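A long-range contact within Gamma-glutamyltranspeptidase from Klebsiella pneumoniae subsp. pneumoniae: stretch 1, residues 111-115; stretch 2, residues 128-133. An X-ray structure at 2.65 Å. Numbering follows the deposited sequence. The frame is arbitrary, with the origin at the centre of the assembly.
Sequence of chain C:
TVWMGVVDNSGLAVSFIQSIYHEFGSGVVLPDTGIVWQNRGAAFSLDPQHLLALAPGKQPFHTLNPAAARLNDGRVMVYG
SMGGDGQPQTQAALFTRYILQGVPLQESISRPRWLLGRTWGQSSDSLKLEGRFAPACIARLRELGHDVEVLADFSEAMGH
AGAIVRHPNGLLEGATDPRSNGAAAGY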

# COMPACT_ATOMS: atom_id res chain seq x y z
N ARG C 111 -10.63 -14.96 12.23
CA ARG C 111 -11.91 -15.61 11.93
C ARG C 111 -12.16 -15.64 10.42
O ARG C 111 -11.86 -14.67 9.72
CB ARG C 111 -13.07 -14.90 12.64
N PRO C 112 -12.63 -16.77 9.89
CA PRO C 112 -12.68 -16.93 8.43
C PRO C 112 -13.60 -15.91 7.76
O PRO C 112 -14.51 -15.35 8.37
CB PRO C 112 -13.20 -18.36 8.25
CG PRO C 112 -13.85 -18.71 9.57
CD PRO C 112 -13.08 -17.97 10.61
N ARG C 113 -13.33 -15.65 6.47
CA ARG C 113 -14.06 -14.63 5.72
C ARG C 113 -14.77 -15.16 4.48
O ARG C 113 -14.99 -16.36 4.33
CB ARG C 113 -13.13 -13.48 5.35
CG ARG C 113 -12.70 -12.66 6.54
CD ARG C 113 -12.01 -11.40 6.10
NE ARG C 113 -10.68 -11.63 5.56
CZ ARG C 113 -9.59 -11.72 6.31
NH1 ARG C 113 -9.68 -11.59 7.62
NH2 ARG C 113 -8.40 -11.93 5.75
N TRP C 114 -15.15 -14.25 3.58
CA TRP C 114 -16.06 -14.64 2.50
C TRP C 114 -15.91 -13.71 1.31
O TRP C 114 -15.75 -12.49 1.47
CB TRP C 114 -17.52 -14.63 2.98
CG TRP C 114 -17.97 -13.30 3.51
CD1 TRP C 114 -18.53 -12.30 2.79
CD2 TRP C 114 -17.90 -12.84 4.87
NE1 TRP C 114 -18.81 -11.24 3.62
CE2 TRP C 114 -18.44 -11.55 4.90
CE3 TRP C 114 -17.43 -13.40 6.06
CZ2 TRP C 114 -18.52 -10.80 6.06
CZ3 TRP C 114 -17.51 -12.66 7.21
CH2 TRP C 114 -18.05 -11.37 7.21
N LEU C 115 -16.00 -14.28 0.11
CA LEU C 115 -16.09 -13.52 -1.13
C LEU C 115 -17.45 -13.75 -1.80
O LEU C 115 -18.39 -12.96 -1.65
CB LEU C 115 -14.96 -13.90 -2.08
CG LEU C 115 -13.53 -13.63 -1.60
CD1 LEU C 115 -12.54 -14.41 -2.44
CD2 LEU C 115 -13.19 -12.13 -1.60
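Stretch 2 (128-133) KLEGRF

Two segments of chain can be held together without a regular sheet when one good hydrogen bond to a side chain, two weak backbone bonds and the packing of a proline on an aromatic ring combine. The pairing of residues 111-115 with residues 128-133 in this gamma-glutamyltranspeptidase is a compact example. The first segment is extended but forms no regular strand; in the second, Leu-129 and Glu-130 are extended, before a type I beta turn from Glu-130 to Phe-133, closed by a bond of 3.1 Å from Phe-133 N to Glu-130 O. The two run antiparallel: the CA atoms of Leu-115 and Lys-128 lie 4.6 Å apart, those of Trp-114 and Leu-129 4.4 Å, and those of Pro-112 and Glu-130 5.5 Å. Together the segments bury 411 Å² against each other.

Arg-111, the first residue to leave helical geometry after a helix, makes no contact here, and its side chain is modelled only to CB. Contact starts at Pro-112, whose CA-to-CB bond points toward the second segment and whose ring packs against the side chains of Glu-130, Arg-132 and Phe-133. Its CG lies 3.6 Å from Arg-132 CB and 3.9 Å from the centroid of the Phe-133 ring, nearly along the ring normal, a CH-pi contact that suits a flat aromatic face. On Glu-130, CB approaches Pro-112 CB to 3.5 Å.

Arg-113 supplies the best polar link. Its backbone N donates to Glu-130 OE2 at 2.7 Å, with an angle of 158°, so a carboxylate takes up an amide hydrogen that a carbonyl would accept in a regular sheet. In return Glu-130 N reaches Arg-113 O at 3.3 Å, a weak bond. The same carbonyl lies near the plane of the Phe-133 ring, with Arg-113 O 3.7 Å from Phe-133 CE2. The arginine's own CA-to-CB bond points away, and NE and NH2 of its guanidinium group are hydrogen-bonded elsewhere in the structure.

Trp-114 CB lies 3.1 Å from Lys-128 O and 3.5 Å from Leu-129 CD1, while the indole leads away from the second segment, still leaving Trp-114 CE3 4.3 Å from Phe-133 CZ. Phe-133 thus touches three successive residues of the first segment.

Leu-115 closes the pairing through its backbone: its N donates to Lys-128 O at 3.0 Å, but the angle of 133° makes this bond weak as well. Its side chain makes no contact within 4.5 Å of the other segment, so the closest contact of Leu-115 is made by its backbone N.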

# COMPACT_ATOMS: atom_id res chain seq x y z
N LYS C 128 -16.45 -18.89 -1.88
CA LYS C 128 -17.38 -17.95 -1.26
C LYS C 128 -17.20 -17.89 0.26
O LYS C 128 -17.45 -16.85 0.85
CB LYS C 128 -18.84 -18.31 -1.61
CG LYS C 128 -19.83 -17.12 -1.59
CD LYS C 128 -21.02 -17.36 -2.53
CE LYS C 128 -21.37 -16.09 -3.35
NZ LYS C 128 -22.31 -16.33 -4.49
N LEU C 129 -16.76 -18.98 0.90
CA LEU C 129 -16.54 -19.00 2.34
C LEU C 129 -15.37 -19.92 2.69
O LEU C 129 -15.11 -20.90 1.99
CB LEU C 129 -17.76 -19.50 3.12
CG LEU C 129 -18.51 -18.49 3.96
CD1 LEU C 129 -19.36 -17.63 3.06
CD2 LEU C 129 -19.36 -19.25 4.96
N GLU C 130 -14.71 -19.61 3.80
CA GLU C 130 -13.54 -20.37 4.22
C GLU C 130 -13.94 -21.59 5.03
O GLU C 130 -14.76 -21.51 5.94
CB GLU C 130 -12.59 -19.49 5.04
CG GLU C 130 -11.79 -18.53 4.20
CD GLU C 130 -10.70 -17.80 4.97
OE1 GLU C 130 -9.50 -18.10 4.74
OE2 GLU C 130 -11.04 -16.92 5.79
N GLY C 131 -13.31 -22.71 4.71
CA GLY C 131 -13.66 -23.99 5.30
C GLY C 131 -13.74 -24.01 6.81
O GLY C 131 -14.29 -24.95 7.38
N ARG C 132 -13.23 -22.97 7.46
CA ARG C 132 -13.21 -22.93 8.92
C ARG C 132 -14.56 -22.59 9.52
O ARG C 132 -14.64 -22.39 10.74
CB ARG C 132 -12.15 -21.93 9.40
N PHE C 133 -15.62 -22.52 8.72
CA PHE C 133 -16.97 -22.27 9.24
C PHE C 133 -17.62 -23.59 9.67
O PHE C 133 -18.20 -23.68 10.76
CB PHE C 133 -17.84 -21.57 8.19
CG PHE C 133 -17.65 -20.07 8.12
CD1 PHE C 133 -18.30 -19.22 9.02
CD2 PHE C 133 -16.84 -19.50 7.14
CE1 PHE C 133 -18.12 -17.84 8.96
CE2 PHE C 133 -16.67 -18.12 7.07
CZ PHE C 133 -17.31 -17.29 7.98